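Local coordinates for protein ATP phosphoribosyltransferase regulatory subunit (Bacillus halodurans, PDB 3OD1) that is probably required for the first step of histidine biosynthesis, as the regulatory partner of the catalytic HisG subunit in ATP phosphoribosyltransferase, at residues L97-Y102 with H308-Q312. Numbering follows the deposited sequence.
Sequences LKDRAY and HRPAQ
The guanidinium of Arg309 lies flat between the ring of Tyr102 on one face and the carbonyl oxygen of Lys98 on the other, while Leu97 O, Arg100 O and Ala101 CA gather at its edge. On the ring side this is a near-parallel stack with cation-pi geometry: the planes are 16° apart, and Arg309 CZ sits 3.9 Å from the centroid of the Tyr102 ring. The contact joins two surface loops of the class-II aminoacyl-tRNA synthetase-like domain, each leading into a strand of its mixed sheet, 104-113 and 313-319. Residues 97-100 form a type I beta turn, whose Leu97 O and Arg100 O accept from the arginine, while Lys98 O only lies over its face. Arg309 NH2 donates a short, nearly straight bond to Arg100 O, 2.7 Å long, with the oxygen in the guanidinium plane. Arg309 NH1 reaches Leu97 O (3.0 Å) and Arg100 O only weakly, and binds Val93 O near the end of helix 86-94 as well. A water accepts from both Tyr102 N and Arg309 NH2, tying the charged group to the backbone beyond the turn. Arg309 reaches the turn with CG anti to the backbone N (chi1 -164°) and the chain extended to NE; Tyr102 slides past it in the opposite direction. The turn also faces the second subunit, where Arg100 forms a salt bridge to Glu22 of that subunit. Ala311 CB approaches the Tyr102 ring obliquely, 3.3 Å from CE1, and both side chains rest on Ile134 of strand 125-134. At the far end of the ring, Tyr102 OH donates to the backbone oxygen Arg309 O across 3.1 Å, with the hydroxyl lying somewhat off the plane of that carbonyl.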
loop_
_atom_site.group_PDB
_atom_site.type_symbol
_atom_site.label_atom_id
_atom_site.label_comp_id
_atom_site.label_asym_id
_atom_site.label_seq_id
_atom_site.Cartn_x
_atom_site.Cartn_y
_atom_site.Cartn_z
ATOM N N LEU B 97 -8.878 -4.398 19.208
ATOM C CA LEU B 97 -8.007 -5.363 19.858
ATOM C C LEU B 97 -8.025 -5.208 21.365
ATOM O O LEU B 97 -7.064 -5.593 22.025
ATOM C CB LEU B 97 -6.561 -5.180 19.386
ATOM C CG LEU B 97 -6.218 -5.290 17.902
ATOM C CD1 LEU B 97 -4.752 -4.907 17.679
ATOM C CD2 LEU B 97 -6.507 -6.685 17.378
ATOM N N LYS B 98 -9.100 -4.640 21.913
ATOM C CA LYS B 98 -9.139 -4.349 23.345
ATOM C C LYS B 98 -9.040 -5.615 24.182
ATOM O O LYS B 98 -8.535 -5.587 25.309
ATOM C CB LYS B 98 -10.384 -3.541 23.728
ATOM C CG LYS B 98 -11.715 -4.173 23.353
ATOM C CD LYS B 98 -12.857 -3.298 23.849
ATOM C CE LYS B 98 -14.121 -3.488 23.026
ATOM N NZ LYS B 98 -14.034 -2.843 21.681
ATOM N N ASP B 99 -9.507 -6.725 23.620
ATOM C CA ASP B 99 -9.482 -7.999 24.327
ATOM C C ASP B 99 -8.214 -8.821 24.067
ATOM O O ASP B 99 -8.103 -9.967 24.512
ATOM C CB ASP B 99 -10.744 -8.805 24.019
ATOM C CG ASP B 99 -11.953 -8.293 24.780
ATOM O OD1 ASP B 99 -11.873 -8.212 26.026
ATOM O OD2 ASP B 99 -12.976 -7.964 24.140
ATOM N N ARG B 100 -7.258 -8.235 23.352
ATOM C CA ARG B 100 -5.941 -8.847 23.254
ATOM C C ARG B 100 -5.052 -8.249 24.340
ATOM O O ARG B 100 -4.830 -7.038 24.371
ATOM C CB ARG B 100 -5.344 -8.640 21.861
ATOM C CG ARG B 100 -6.326 -8.936 20.737
ATOM C CD ARG B 100 -5.633 -9.489 19.499
ATOM N NE ARG B 100 -6.569 -9.651 18.386
ATOM C CZ ARG B 100 -6.236 -10.098 17.176
ATOM N NH1 ARG B 100 -4.979 -10.440 16.911
ATOM N NH2 ARG B 100 -7.164 -10.199 16.230
ATOM N N ALA B 101 -4.564 -9.103 25.235
ATOM C CA ALA B 101 -3.792 -8.665 26.392
ATOM C C ALA B 101 -2.417 -8.128 26.008
ATOM O O ALA B 101 -1.795 -8.600 25.050
ATOM C CB ALA B 101 -3.650 -9.804 27.408
ATOM N N TYR B 102 -1.949 -7.137 26.766
ATOM C CA TYR B 102 -0.614 -6.588 26.564
ATOM C C TYR B 102 0.417 -7.640 26.962
ATOM O O TYR B 102 0.115 -8.519 27.768
ATOM C CB TYR B 102 -0.417 -5.313 27.391
ATOM C CG TYR B 102 -1.184 -4.102 26.890
ATOM C CD1 TYR B 102 -1.683 -3.158 27.783
ATOM C CD2 TYR B 102 -1.405 -3.895 25.523
ATOM C CE1 TYR B 102 -2.382 -2.039 27.344
ATOM C CE2 TYR B 102 -2.113 -2.768 25.070
ATOM C CZ TYR B 102 -2.596 -1.844 25.994
ATOM O OH TYR B 102 -3.291 -0.723 25.576
ATOM N N HIS B 308 -8.203 5.656 26.198
ATOM C CA HIS B 308 -8.817 5.006 27.355
ATOM C C HIS B 308 -8.358 3.575 27.592
ATOM O O HIS B 308 -9.064 2.786 28.222
ATOM C CB HIS B 308 -10.343 5.100 27.286
ATOM C CG HIS B 308 -10.835 6.478 26.978
ATOM N ND1 HIS B 308 -11.509 6.787 25.815
ATOM C CD2 HIS B 308 -10.708 7.640 27.662
ATOM C CE1 HIS B 308 -11.795 8.078 25.808
ATOM N NE2 HIS B 308 -11.318 8.618 26.915
ATOM N N ARG B 309 -7.170 3.248 27.099
ATOM C CA ARG B 309 -6.530 1.986 27.462
ATOM C C ARG B 309 -5.069 2.233 27.840
ATOM O O ARG B 309 -4.153 1.772 27.141
ATOM C CB ARG B 309 -6.616 0.956 26.333
ATOM C CG ARG B 309 -6.316 -0.461 26.829
ATOM C CD ARG B 309 -6.288 -1.506 25.718
ATOM N NE ARG B 309 -5.752 -2.762 26.232
ATOM C CZ ARG B 309 -5.571 -3.869 25.518
ATOM N NH1 ARG B 309 -5.888 -3.903 24.234
ATOM N NH2 ARG B 309 -5.072 -4.951 26.105
ATOM N N PRO B 310 -4.851 2.954 28.955
ATOM C CA PRO B 310 -3.508 3.424 29.318
ATOM C C PRO B 310 -2.491 2.307 29.204
ATOM O O PRO B 310 -2.754 1.180 29.638
ATOM C CB PRO B 310 -3.656 3.827 30.790
ATOM C CG PRO B 310 -5.102 4.136 30.959
ATOM C CD PRO B 310 -5.841 3.220 30.016
ATOM N N ALA B 311 -1.340 2.623 28.622
ATOM C CA ALA B 311 -0.218 1.695 28.588
ATOM C C ALA B 311 1.042 2.459 28.257
ATOM O O ALA B 311 0.982 3.516 27.637
ATOM C CB ALA B 311 -0.450 0.608 27.557
ATOM N N GLN B 312 2.178 1.933 28.702
ATOM C CA GLN B 312 3.467 2.400 28.229
ATOM C C GLN B 312 3.600 1.893 26.798
ATOM O O GLN B 312 2.977 0.899 26.423
ATOM C CB GLN B 312 4.597 1.861 29.122
ATOM C CG GLN B 312 4.347 2.080 30.608
ATOM C CD GLN B 312 5.434 1.474 31.483
ATOM O OE1 GLN B 312 6.525 2.032 31.608
ATOM N NE2 GLN B 312 5.138 0.324 32.093
HETATM O O HOH W 1 -4.067 -6.330 28.700
#